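Local coordinates for protein transaminase (Bacillus megaterium, PDB 5G09) that probably catalyses pyridoxal phosphate-dependent transfer of amino groups, with the cofactor held here as its imine with 1-phenylethylamine, at residues Lys96-Ile101 and Val115-Thr120; Asp147-Thr152 and Ile235-Gln240; Leu161-Ser166 and Gly435-Thr440; Asp269-Gly274 and Met296-Ser301. All coordinates share one frame; numbering follows the deposited sequence.

Contact 1: Lys96-Ile101 and Val115-Thr120; sequences KAAKII and VRFVST. With 6DF ([6-methyl-5-oxidanyl-4-[(~{E})-[(1~{R})-1-phenylethyl]iminomethyl]pyridin-3-yl]methyl dihydrogen phosphate), chain R.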
# COMPACT_ATOMS: atom_id res chain seq x y z
N LYS D 96 -29.24 -8.76 26.12
CA LYS D 96 -29.48 -7.74 27.13
C LYS D 96 -28.43 -6.64 27.16
O LYS D 96 -28.76 -5.47 27.30
CB LYS D 96 -29.62 -8.38 28.51
CG LYS D 96 -29.90 -7.36 29.60
CD LYS D 96 -30.49 -8.03 30.84
CE LYS D 96 -29.43 -8.77 31.61
NZ LYS D 96 -29.71 -8.66 33.07
N ALA D 97 -27.16 -7.01 27.00
CA ALA D 97 -26.08 -6.02 26.95
C ALA D 97 -26.35 -4.99 25.85
O ALA D 97 -26.17 -3.79 26.07
CB ALA D 97 -24.74 -6.70 26.72
N ALA D 98 -26.76 -5.45 24.67
CA ALA D 98 -27.01 -4.48 23.58
C ALA D 98 -28.22 -3.60 23.90
O ALA D 98 -28.20 -2.39 23.63
CB ALA D 98 -27.21 -5.19 22.26
N LYS D 99 -29.25 -4.23 24.46
CA LYS D 99 -30.47 -3.53 24.89
C LYS D 99 -30.19 -2.47 25.96
O LYS D 99 -30.68 -1.35 25.85
CB LYS D 99 -31.52 -4.56 25.35
CG LYS D 99 -32.78 -3.95 25.98
CD LYS D 99 -32.67 -3.91 27.49
CE LYS D 99 -33.82 -3.11 28.08
NZ LYS D 99 -33.71 -2.97 29.56
N ILE D 100 -29.37 -2.79 26.96
CA ILE D 100 -29.00 -1.80 27.97
C ILE D 100 -28.33 -0.58 27.29
O ILE D 100 -28.65 0.58 27.59
CB ILE D 100 -28.04 -2.41 29.03
CG1 ILE D 100 -28.79 -3.44 29.90
CG2 ILE D 100 -27.39 -1.32 29.88
CD1 ILE D 100 -27.89 -4.34 30.75
N ILE D 101 -27.40 -0.85 26.38
CA ILE D 101 -26.70 0.25 25.71
C ILE D 101 -27.69 1.13 24.93
O ILE D 101 -27.70 2.36 25.11
CB ILE D 101 -25.55 -0.25 24.79
CG1 ILE D 101 -24.38 -0.76 25.66
CG2 ILE D 101 -25.04 0.87 23.89
CD1 ILE D 101 -23.43 -1.71 24.95
N VAL D 115 -25.46 -3.08 17.75
CA VAL D 115 -24.14 -3.32 18.36
C VAL D 115 -23.55 -4.62 17.83
O VAL D 115 -24.28 -5.58 17.61
CB VAL D 115 -24.27 -3.42 19.90
CG1 VAL D 115 -22.96 -3.85 20.56
CG2 VAL D 115 -24.68 -2.09 20.47
N ARG D 116 -22.24 -4.64 17.60
CA ARG D 116 -21.50 -5.89 17.45
C ARG D 116 -20.53 -5.94 18.64
O ARG D 116 -19.79 -4.98 18.89
CB ARG D 116 -20.73 -5.95 16.10
CG ARG D 116 -19.70 -7.08 16.03
CD ARG D 116 -19.60 -7.68 14.62
NE ARG D 116 -18.52 -8.67 14.57
CZ ARG D 116 -18.65 -9.97 14.84
NH1 ARG D 116 -19.85 -10.49 15.17
NH2 ARG D 116 -17.58 -10.77 14.79
N PHE D 117 -20.55 -7.05 19.37
CA PHE D 117 -19.61 -7.22 20.48
C PHE D 117 -18.39 -7.95 19.99
O PHE D 117 -18.53 -8.88 19.22
CB PHE D 117 -20.24 -8.01 21.64
CG PHE D 117 -21.25 -7.21 22.41
CD1 PHE D 117 -20.85 -6.22 23.31
CD2 PHE D 117 -22.64 -7.44 22.21
CE1 PHE D 117 -21.80 -5.48 24.00
CE2 PHE D 117 -23.59 -6.71 22.92
CZ PHE D 117 -23.17 -5.72 23.80
N VAL D 118 -17.22 -7.51 20.45
CA VAL D 118 -15.96 -8.19 20.21
C VAL D 118 -15.22 -8.29 21.56
O VAL D 118 -15.86 -8.17 22.61
CB VAL D 118 -15.10 -7.47 19.12
CG1 VAL D 118 -15.72 -7.67 17.74
CG2 VAL D 118 -14.93 -5.97 19.43
N SER D 119 -13.91 -8.53 21.56
CA SER D 119 -13.19 -8.79 22.84
C SER D 119 -12.30 -7.67 23.35
O SER D 119 -11.98 -7.63 24.56
CB SER D 119 -12.41 -10.11 22.82
OG SER D 119 -13.32 -11.21 22.60
N THR D 120 -11.92 -6.73 22.48
CA THR D 120 -11.01 -5.67 22.90
C THR D 120 -11.33 -4.34 22.21
O THR D 120 -12.09 -4.30 21.23
CB THR D 120 -9.53 -6.04 22.58
OG1 THR D 120 -9.32 -6.05 21.15
CG2 THR D 120 -9.16 -7.43 23.17
N1 6DF R . -9.03 3.41 21.51
C2 6DF R . -8.60 4.21 22.48
N2 6DF R . -5.34 2.51 24.72
C3 6DF R . -7.73 3.71 23.44
C4 6DF R . -7.33 2.37 23.40
C5 6DF R . -7.81 1.57 22.36
C6 6DF R . -8.66 2.12 21.43
C7 6DF R . -4.16 2.17 25.56
C8 6DF R . -4.29 0.87 26.35
C9 6DF R . -3.59 3.32 26.36
C10 6DF R . -4.42 4.20 27.07
C11 6DF R . -3.84 5.25 27.79
C12 6DF R . -2.44 5.41 27.83
C13 6DF R . -1.61 4.53 27.13
O2P 6DF R . -6.13 -1.91 24.22
P 6DF R . -7.45 -2.13 23.50
O3P 6DF R . -7.18 -2.94 22.22
O1P 6DF R . -8.46 -2.86 24.37
O4P 6DF R . -8.08 -0.70 23.16
C5' 6DF R . -7.45 0.13 22.16
C2' 6DF R . -9.10 5.64 22.45
O3 6DF R . -7.26 4.54 24.40
C4' 6DF R . -6.34 1.78 24.36
C14 6DF R . -2.19 3.49 26.40
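Helix 92-105 packs on strand 112-118, an outermost strand of the seven-stranded sheet within this chain, by laying Ala-97, Ala-98 and Ile-101 against the far end of the Phe-117 ring. The axes of the two short segments pass 9.3 Å apart at 127°, close enough because alanines line the near side of the helix. The ring meets the helix with its far end: Phe-117 CZ is 3.5 Å from Ala-97 CB, which approaches obliquely, and 3.7 Å from Ala-98 N, which lies at the ring edge and in its plane. Ile-101 points against the phenylalanine from the helix and touches the same carbon, CD1 to Phe-117 CZ at 4.2 Å. Val-115, on the same side of the strand, sets CG1 over the centre of one ring face, 3.7 Å above it, while its CB meets Ala-98 CB at 4.2 Å. With CG of Phe-117 anti to the carbonyl carbon (chi1 -72°), the ring projects between strand and helix. Were the ring cut back to an alanine here, Val-115 CG1 would probably lose the face it lies on and a gap would open next to Ala-97 and Ile-101. Met-338 of helix 335-350 also touches Phe-117, and Ala-98 meets Leu-21 of the second subunit. This largely apolar packing of a helix on the sheet is typical of the alpha/beta/alpha large domain of fold type I pyridoxal phosphate enzymes.

Contact 2: Asp147-Thr152 and Ile235-Gln240; sequences DYHGWT and ITEVSQ. With 6DF ([6-methyl-5-oxidanyl-4-[(~{E})-[(1~{R})-1-phenylethyl]iminomethyl]pyridin-3-yl]methyl dihydrogen phosphate), chain R.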
# COMPACT_ATOMS: atom_id res chain seq x y z
N ASP D 147 -3.52 10.84 17.85
CA ASP D 147 -4.60 9.87 18.13
C ASP D 147 -4.05 8.49 18.45
O ASP D 147 -3.08 8.03 17.84
CB ASP D 147 -5.58 9.73 16.95
CG ASP D 147 -6.73 10.73 17.00
OD1 ASP D 147 -6.62 11.77 17.70
OD2 ASP D 147 -7.75 10.47 16.34
N TYR D 148 -4.69 7.85 19.42
CA TYR D 148 -4.42 6.46 19.72
C TYR D 148 -5.73 5.67 19.56
O TYR D 148 -6.70 5.93 20.29
CB TYR D 148 -3.80 6.27 21.11
CG TYR D 148 -3.42 4.83 21.29
CD1 TYR D 148 -2.19 4.35 20.81
CD2 TYR D 148 -4.34 3.90 21.81
CE1 TYR D 148 -1.85 3.01 20.90
CE2 TYR D 148 -4.00 2.54 21.89
CZ TYR D 148 -2.76 2.10 21.44
OH TYR D 148 -2.42 0.76 21.50
N HIS D 149 -5.76 4.70 18.63
CA HIS D 149 -6.99 3.92 18.41
C HIS D 149 -6.80 2.44 18.51
O HIS D 149 -7.67 1.66 18.11
CB HIS D 149 -7.64 4.29 17.05
CG HIS D 149 -8.05 5.73 16.95
ND1 HIS D 149 -9.12 6.24 17.65
CD2 HIS D 149 -7.55 6.76 16.22
CE1 HIS D 149 -9.25 7.53 17.39
NE2 HIS D 149 -8.31 7.87 16.52
N GLY D 150 -5.64 2.02 19.03
CA GLY D 150 -5.31 0.60 19.13
C GLY D 150 -4.02 0.20 18.44
O GLY D 150 -3.31 1.05 17.85
N TRP D 151 -3.71 -1.09 18.54
CA TRP D 151 -2.39 -1.65 18.16
C TRP D 151 -2.46 -2.70 17.03
O TRP D 151 -1.43 -3.02 16.43
CB TRP D 151 -1.69 -2.27 19.37
CG TRP D 151 -2.41 -3.49 19.87
CD1 TRP D 151 -3.48 -3.53 20.73
CD2 TRP D 151 -2.14 -4.84 19.48
NE1 TRP D 151 -3.87 -4.84 20.91
CE2 TRP D 151 -3.06 -5.66 20.16
CE3 TRP D 151 -1.19 -5.44 18.63
CZ2 TRP D 151 -3.07 -7.06 20.02
CZ3 TRP D 151 -1.20 -6.84 18.48
CH2 TRP D 151 -2.15 -7.63 19.18
N THR D 152 -3.65 -3.24 16.75
CA THR D 152 -3.75 -4.30 15.72
C THR D 152 -3.63 -3.62 14.34
O THR D 152 -3.78 -2.39 14.23
CB THR D 152 -5.06 -5.12 15.86
OG1 THR D 152 -6.17 -4.23 16.01
CG2 THR D 152 -5.03 -6.01 17.10
N ILE D 235 -12.17 9.73 12.02
CA ILE D 235 -12.18 9.11 13.36
C ILE D 235 -11.54 10.03 14.38
O ILE D 235 -10.45 10.60 14.13
CB ILE D 235 -11.52 7.68 13.38
CG1 ILE D 235 -11.71 7.02 14.77
CG2 ILE D 235 -10.03 7.70 12.95
CD1 ILE D 235 -11.40 5.54 14.80
N THR D 236 -12.18 10.18 15.53
CA THR D 236 -11.70 11.10 16.56
C THR D 236 -11.69 10.41 17.92
O THR D 236 -12.22 9.30 18.08
CB THR D 236 -12.61 12.36 16.69
OG1 THR D 236 -13.94 11.94 17.04
CG2 THR D 236 -12.67 13.17 15.36
N GLU D 237 -11.08 11.09 18.89
CA GLU D 237 -11.29 10.88 20.31
C GLU D 237 -11.66 12.27 20.80
O GLU D 237 -10.99 13.26 20.43
CB GLU D 237 -9.98 10.53 21.00
CG GLU D 237 -9.27 9.25 20.57
CD GLU D 237 -7.89 9.12 21.22
OE1 GLU D 237 -7.81 8.71 22.42
OE2 GLU D 237 -6.87 9.47 20.57
N VAL D 238 -12.69 12.41 21.65
CA VAL D 238 -13.08 13.79 22.01
C VAL D 238 -12.02 14.41 22.91
O VAL D 238 -11.75 15.60 22.85
CB VAL D 238 -14.49 13.92 22.65
CG1 VAL D 238 -15.57 13.47 21.66
CG2 VAL D 238 -14.58 13.16 23.96
N SER D 239 -11.42 13.57 23.74
CA SER D 239 -10.23 13.95 24.48
C SER D 239 -9.22 12.87 24.16
O SER D 239 -9.46 11.69 24.45
CB SER D 239 -10.52 13.97 25.98
OG SER D 239 -9.32 14.16 26.70
N GLN D 240 -8.11 13.26 23.56
CA GLN D 240 -7.08 12.26 23.21
C GLN D 240 -6.57 11.59 24.49
O GLN D 240 -6.15 12.28 25.43
CB GLN D 240 -5.94 12.89 22.42
CG GLN D 240 -6.37 13.22 21.00
CD GLN D 240 -5.34 14.05 20.26
OE1 GLN D 240 -4.95 15.12 20.74
NE2 GLN D 240 -4.90 13.56 19.10
N1 6DF R . -9.03 3.41 21.51
C2 6DF R . -8.60 4.21 22.48
N2 6DF R . -5.34 2.51 24.72
C3 6DF R . -7.73 3.71 23.44
C4 6DF R . -7.33 2.37 23.40
C5 6DF R . -7.81 1.57 22.36
C6 6DF R . -8.66 2.12 21.43
C7 6DF R . -4.16 2.17 25.56
C8 6DF R . -4.29 0.87 26.35
C9 6DF R . -3.59 3.32 26.36
C10 6DF R . -4.42 4.20 27.07
C11 6DF R . -3.84 5.25 27.79
C12 6DF R . -2.44 5.41 27.83
C13 6DF R . -1.61 4.53 27.13
O2P 6DF R . -6.13 -1.91 24.22
P 6DF R . -7.45 -2.13 23.50
O3P 6DF R . -7.18 -2.94 22.22
O1P 6DF R . -8.46 -2.86 24.37
O4P 6DF R . -8.08 -0.70 23.16
C5' 6DF R . -7.45 0.13 22.16
C2' 6DF R . -9.10 5.64 22.45
O3 6DF R . -7.26 4.54 24.40
C4' 6DF R . -6.34 1.78 24.36
C14 6DF R . -2.19 3.49 26.40
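Asp-147 and Glu-237 run antiparallel alongside one another, their carboxylate planes 81° apart, with Asp-147 OD1 3.7 Å from Glu-237 OE2. The two acids are kept in place by different donors. Tyr-148 N gives a nearly straight bond (165°) to Glu-237 OE2 at 2.9 Å, arriving from above the carboxylate plane. Gln-240 lies across Asp-147 and donates from NE2 to the anti lone pair of OD1, also at 2.9 Å; Arg-144 adds a salt bridge to that oxygen, which probably eases the closeness of the acids. On the other oxygen, Asp-147 OD2 receives His-149 NE2 at 2.7 Å, from above the plane, and this bond, with Asp-269 at ND1, holds the imidazole's rotation. Ile-235 then covers one face of the ring by a CH-pi contact, its CD1 3.9 Å from the centroid of the His-149 ring and 16° off the normal. Tyr-148 turns away from Glu-237 to the bound imine, where its CE2 stands 3.1 Å from N2 of 6DF. All of this lies where the loop between strand 140-144 and helix 153-157 meets the end of strand 231-236, with Val-125 of helix 121-136 touching His-149.

Contact 3: Leu161-Ser166 and Gly435-Thr440; sequences LRSYRS and GVMPNT. With 6DF ([6-methyl-5-oxidanyl-4-[(~{E})-[(1~{R})-1-phenylethyl]iminomethyl]pyridin-3-yl]methyl dihydrogen phosphate), chain R.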
# COMPACT_ATOMS: atom_id res chain seq x y z
N LEU D 161 0.33 8.14 17.19
CA LEU D 161 1.07 8.47 18.39
C LEU D 161 2.39 7.70 18.29
O LEU D 161 2.43 6.46 18.45
CB LEU D 161 0.27 8.11 19.65
CG LEU D 161 0.79 8.62 21.02
CD1 LEU D 161 0.90 10.15 21.08
CD2 LEU D 161 -0.11 8.09 22.12
N ARG D 162 3.44 8.43 17.98
CA ARG D 162 4.75 7.83 17.61
C ARG D 162 5.31 6.79 18.59
O ARG D 162 5.87 5.76 18.17
CB ARG D 162 5.78 8.97 17.40
CG ARG D 162 7.12 8.50 16.86
CD ARG D 162 8.07 9.66 16.81
NE ARG D 162 9.37 9.30 16.23
CZ ARG D 162 10.46 10.05 16.36
NH1 ARG D 162 10.42 11.19 17.06
NH2 ARG D 162 11.61 9.66 15.81
N SER D 163 5.14 7.05 19.89
CA SER D 163 5.67 6.18 20.96
C SER D 163 4.80 4.98 21.27
O SER D 163 5.10 4.23 22.19
CB SER D 163 5.86 7.00 22.25
OG SER D 163 4.65 7.66 22.57
N TYR D 164 3.71 4.75 20.50
CA TYR D 164 2.80 3.64 20.82
C TYR D 164 2.42 2.78 19.59
O TYR D 164 1.35 2.21 19.55
CB TYR D 164 1.54 4.17 21.55
CG TYR D 164 1.82 4.40 23.01
CD1 TYR D 164 2.33 5.61 23.47
CD2 TYR D 164 1.63 3.36 23.93
CE1 TYR D 164 2.64 5.80 24.81
CE2 TYR D 164 1.93 3.54 25.27
CZ TYR D 164 2.44 4.75 25.70
OH TYR D 164 2.73 4.89 27.04
N ARG D 165 3.32 2.66 18.64
CA ARG D 165 3.02 1.97 17.38
C ARG D 165 3.73 0.61 17.26
O ARG D 165 4.03 0.13 16.14
CB ARG D 165 3.33 2.92 16.22
CG ARG D 165 2.29 4.04 16.03
CD ARG D 165 2.65 4.98 14.86
NE ARG D 165 3.00 4.17 13.68
CZ ARG D 165 2.13 3.53 12.89
NH1 ARG D 165 0.82 3.62 13.05
NH2 ARG D 165 2.60 2.81 11.88
N SER D 166 4.01 -0.00 18.42
CA SER D 166 4.54 -1.37 18.53
C SER D 166 5.89 -1.60 17.84
O SER D 166 6.19 -2.72 17.44
CB SER D 166 3.51 -2.42 18.06
OG SER D 166 2.30 -2.29 18.79
N GLY D 435 1.84 10.19 34.07
CA GLY D 435 1.24 10.26 32.75
C GLY D 435 2.01 9.40 31.75
O GLY D 435 3.00 8.75 32.13
N VAL D 436 1.56 9.38 30.49
CA VAL D 436 2.24 8.61 29.43
C VAL D 436 3.05 9.51 28.48
O VAL D 436 4.04 9.07 27.86
CB VAL D 436 1.27 7.68 28.68
CG1 VAL D 436 0.76 6.58 29.61
CG2 VAL D 436 0.09 8.44 28.10
N MET D 437 2.64 10.77 28.37
CA MET D 437 3.40 11.76 27.62
C MET D 437 4.42 12.41 28.58
O MET D 437 4.18 12.45 29.79
CB MET D 437 2.46 12.77 26.96
CG MET D 437 1.53 12.13 25.93
SD MET D 437 2.40 11.45 24.49
CE MET D 437 2.38 9.69 24.86
N PRO D 438 5.58 12.86 28.05
CA PRO D 438 6.67 13.34 28.92
C PRO D 438 6.36 14.64 29.69
O PRO D 438 6.86 14.82 30.81
CB PRO D 438 7.83 13.57 27.93
CG PRO D 438 7.17 13.74 26.59
CD PRO D 438 5.99 12.82 26.63
N ASN D 439 5.55 15.53 29.09
CA ASN D 439 5.24 16.82 29.72
C ASN D 439 3.79 16.96 30.24
O ASN D 439 3.35 18.06 30.57
CB ASN D 439 5.54 17.97 28.75
CG ASN D 439 6.93 17.89 28.14
OD1 ASN D 439 7.94 17.86 28.84
ND2 ASN D 439 6.99 17.88 26.80
N THR D 440 3.05 15.86 30.32
CA THR D 440 1.61 16.00 30.53
C THR D 440 1.14 14.89 31.44
O THR D 440 1.30 13.71 31.10
CB THR D 440 0.84 15.91 29.19
OG1 THR D 440 1.53 16.66 28.17
CG2 THR D 440 -0.57 16.43 29.35
N1 6DF R . -9.03 3.41 21.51
C2 6DF R . -8.60 4.21 22.48
N2 6DF R . -5.34 2.51 24.72
C3 6DF R . -7.73 3.71 23.44
C4 6DF R . -7.33 2.37 23.40
C5 6DF R . -7.81 1.57 22.36
C6 6DF R . -8.66 2.12 21.43
C7 6DF R . -4.16 2.17 25.56
C8 6DF R . -4.29 0.87 26.35
C9 6DF R . -3.59 3.32 26.36
C10 6DF R . -4.42 4.20 27.07
C11 6DF R . -3.84 5.25 27.79
C12 6DF R . -2.44 5.41 27.83
C13 6DF R . -1.61 4.53 27.13
O2P 6DF R . -6.13 -1.91 24.22
P 6DF R . -7.45 -2.13 23.50
O3P 6DF R . -7.18 -2.94 22.22
O1P 6DF R . -8.46 -2.86 24.37
O4P 6DF R . -8.08 -0.70 23.16
C5' 6DF R . -7.45 0.13 22.16
C2' 6DF R . -9.10 5.64 22.45
O3 6DF R . -7.26 4.54 24.40
C4' 6DF R . -6.34 1.78 24.36
C14 6DF R . -2.19 3.49 26.40
O HOH W 1 4.65 6.44 28.02
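Met-437 bends at both chi2 (-65°) and chi3 (102°), and the folded chain carries SD and CE to Leu-161, Ser-163 and Tyr-164. Leu-161 and Met-437 meet end to end, CD1 of the leucine lying 3.9 Å from SD of the methionine. The terminal methyl then settles between two more neighbours: Met-437 CE is 3.8 Å from Ser-163 OG and 3.9 Å from Tyr-164 CE1, meeting the tyrosine ring obliquely as the two side chains pass with opposed headings. Tyr-164, whose CG is anti to the carbonyl carbon (chi1 -81°), extends its hydroxyl to Val-436, and the two side chains stand nearly perpendicular with OH 3.6 Å from the valine CB. A water holds the polar end of this pair. The water lies 2.7 Å from Tyr-164 OH and donates to Val-436 O at 2.7 Å, tying the tyrosine hydroxyl to the opposing backbone where no direct hydrogen bond joins the segments. Around them, His-410 makes an edge-to-face contact with Tyr-164, and Val-328 of the second subunit packs on the same tyrosine. Two loops distant in sequence thereby form a wall of the substrate end of the active site: Val-436 CG1 is 3.8 Å from C12 of the ligand's phenyl ring, and Tyr-164 CE2 is 4.1 Å from its C13. The contact is mostly apolar carbon and a thioether, apart from Ser-163 OG and the water bridge, which is consistent with a surface that receives the aromatic end of the amine mainly through dispersion and shape.

Contact 4: Asp269-Gly274 and Met296-Ser301; sequences DEVLTG and MGKGLS. With 6DF ([6-methyl-5-oxidanyl-4-[(~{E})-[(1~{R})-1-phenylethyl]iminomethyl]pyridin-3-yl]methyl dihydrogen phosphate), chain R.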
# COMPACT_ATOMS: atom_id res chain seq x y z
N ASP D 269 -14.35 7.43 18.81
CA ASP D 269 -13.78 6.32 19.51
C ASP D 269 -14.01 6.62 20.98
O ASP D 269 -13.36 7.49 21.55
CB ASP D 269 -12.27 6.24 19.21
CG ASP D 269 -11.58 5.02 19.84
OD1 ASP D 269 -12.17 4.38 20.71
OD2 ASP D 269 -10.40 4.72 19.46
N GLU D 270 -14.96 5.91 21.58
CA GLU D 270 -15.26 6.07 23.00
C GLU D 270 -14.60 5.00 23.86
O GLU D 270 -15.05 4.78 24.98
CB GLU D 270 -16.80 6.03 23.23
CG GLU D 270 -17.54 7.22 22.66
CD GLU D 270 -17.42 8.45 23.56
OE1 GLU D 270 -17.10 8.28 24.78
OE2 GLU D 270 -17.64 9.57 23.05
N VAL D 271 -13.57 4.30 23.35
CA VAL D 271 -13.00 3.19 24.12
C VAL D 271 -12.50 3.70 25.49
O VAL D 271 -12.70 3.04 26.53
CB VAL D 271 -11.88 2.43 23.32
CG1 VAL D 271 -11.04 1.55 24.24
CG2 VAL D 271 -12.48 1.59 22.19
N LEU D 272 -11.86 4.86 25.50
CA LEU D 272 -11.38 5.42 26.78
C LEU D 272 -12.37 6.41 27.43
O LEU D 272 -12.56 6.37 28.65
CB LEU D 272 -9.95 5.99 26.66
CG LEU D 272 -9.23 6.52 27.92
CD1 LEU D 272 -7.73 6.31 27.80
CD2 LEU D 272 -9.55 7.99 28.08
N THR D 273 -13.02 7.26 26.64
CA THR D 273 -13.94 8.26 27.24
C THR D 273 -15.33 7.71 27.62
O THR D 273 -16.13 8.42 28.23
CB THR D 273 -14.11 9.49 26.32
OG1 THR D 273 -14.61 9.06 25.03
CG2 THR D 273 -12.77 10.25 26.19
N GLY D 274 -15.60 6.46 27.27
CA GLY D 274 -16.92 5.89 27.40
C GLY D 274 -17.26 5.50 28.82
O GLY D 274 -16.38 5.33 29.69
N MET D 296 -16.20 0.98 21.53
CA MET D 296 -16.17 0.86 23.00
C MET D 296 -15.23 -0.25 23.50
O MET D 296 -14.98 -1.23 22.81
CB MET D 296 -17.58 0.55 23.53
CG MET D 296 -18.58 1.72 23.42
SD MET D 296 -20.31 1.17 23.46
CE MET D 296 -20.49 0.49 21.80
N GLY D 297 -14.77 -0.08 24.74
CA GLY D 297 -14.04 -1.13 25.47
C GLY D 297 -13.90 -0.63 26.89
O GLY D 297 -14.76 0.12 27.35
N LYS D 298 -12.80 -1.00 27.55
CA LYS D 298 -12.42 -0.46 28.89
C LYS D 298 -13.60 -0.43 29.89
O LYS D 298 -13.96 -1.49 30.42
CB LYS D 298 -11.65 0.90 28.78
CG LYS D 298 -10.29 0.82 28.04
CD LYS D 298 -9.62 2.18 27.86
CE LYS D 298 -8.34 2.09 27.02
NZ LYS D 298 -7.33 1.25 27.69
N GLY D 299 -14.20 0.74 30.12
CA GLY D 299 -15.42 0.86 30.97
C GLY D 299 -16.68 0.12 30.52
O GLY D 299 -17.63 -0.02 31.29
N LEU D 300 -16.71 -0.37 29.28
CA LEU D 300 -17.76 -1.30 28.87
C LEU D 300 -17.94 -2.46 29.85
O LEU D 300 -19.08 -2.85 30.16
CB LEU D 300 -17.51 -1.82 27.45
CG LEU D 300 -18.42 -2.94 26.91
CD1 LEU D 300 -19.83 -2.43 26.70
CD2 LEU D 300 -17.84 -3.51 25.60
N SER D 301 -16.84 -3.05 30.30
CA SER D 301 -16.91 -4.08 31.34
C SER D 301 -16.18 -3.66 32.62
O SER D 301 -16.12 -4.44 33.55
CB SER D 301 -16.39 -5.43 30.80
OG SER D 301 -14.97 -5.39 30.66
N1 6DF R . -9.03 3.41 21.51
C2 6DF R . -8.60 4.21 22.48
N2 6DF R . -5.34 2.51 24.72
C3 6DF R . -7.73 3.71 23.44
C4 6DF R . -7.33 2.37 23.40
C5 6DF R . -7.81 1.57 22.36
C6 6DF R . -8.66 2.12 21.43
C7 6DF R . -4.16 2.17 25.56
C8 6DF R . -4.29 0.87 26.35
C9 6DF R . -3.59 3.32 26.36
C10 6DF R . -4.42 4.20 27.07
C11 6DF R . -3.84 5.25 27.79
C12 6DF R . -2.44 5.41 27.83
C13 6DF R . -1.61 4.53 27.13
O2P 6DF R . -6.13 -1.91 24.22
P 6DF R . -7.45 -2.13 23.50
O3P 6DF R . -7.18 -2.94 22.22
O1P 6DF R . -8.46 -2.86 24.37
O4P 6DF R . -8.08 -0.70 23.16
C5' 6DF R . -7.45 0.13 22.16
C2' 6DF R . -9.10 5.64 22.45
O3 6DF R . -7.26 4.54 24.40
C4' 6DF R . -6.34 1.78 24.36
C14 6DF R . -2.19 3.49 26.40
O HOH W 2 -16.09 2.36 25.90
O HOH W 3 -14.64 3.18 28.56
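One water oxygen is gripped from both segments: it accepts from Gly-299 N at 2.9 Å and can donate to Val-271 O, 2.8 Å away, and to Gly-274 O. A second water accepts from Gly-297 N and can donate to Glu-270 O, so solvent joins backbones that make no direct hydrogen bond. This is the cofactor site of a class-III aminotransferase, the two loops following strands 265-269 and 293-296. Val-271 fills the corner, its CG2 lying 3.6 Å from Met-296 C and its CG1 over a face of the ligand's pyridine. Asp-269, with CG anti to the backbone N (chi1 -176°), places OD2 2.8 Å from N1 of that ring, while its OD1 accepts from Val-271 N (161°) in an Asx turn. OD2 is also hydrogen-bonded to ND1 of His-149. Shortened to an alanine, this side chain would probably leave N1 of the pyridine and ND1 of the histidine without their carboxylate and release the turn that sets Val-271. Lys-298 runs past the carbonyl of Val-271, CB to O at 3.3 Å, and its position is consistent with the lysine that in this family carries the cofactor as an internal aldimine. Its NZ is hydrogen-bonded to Leu-59 O and to Thr-330 OG1 of the second subunit. The chain bends only at its last torsion (chi4 -63°), and Lys-298 CE stops 3.3 Å from C4' of 6DF.

Contacts 2, 3 and 4 surround a single bound imine. Contacts 2 and 4, with centres 11 Å apart, hold its pyridine between Tyr-148 and the backbone of His-149 on one face and Val-271 on the other, and a probable hydrogen bond of 2.9 Å between Thr-236 O and Asp-269 N ties them. Contact 3 lies beyond the phenyl group, its centre 13 Å from that of contact 2, which it touches through Tyr-148 CE1 and Tyr-164 O at 3.6 Å. Contact 1 is more remote, 20 Å from contact 2 between centres, yet Ile-101 CD1 packs on Leu-300 CD1 of contact 4 at 4.1 Å, and Thr-120, N-cap of helix 121-136, puts CB 3.8 Å from phosphate O1P.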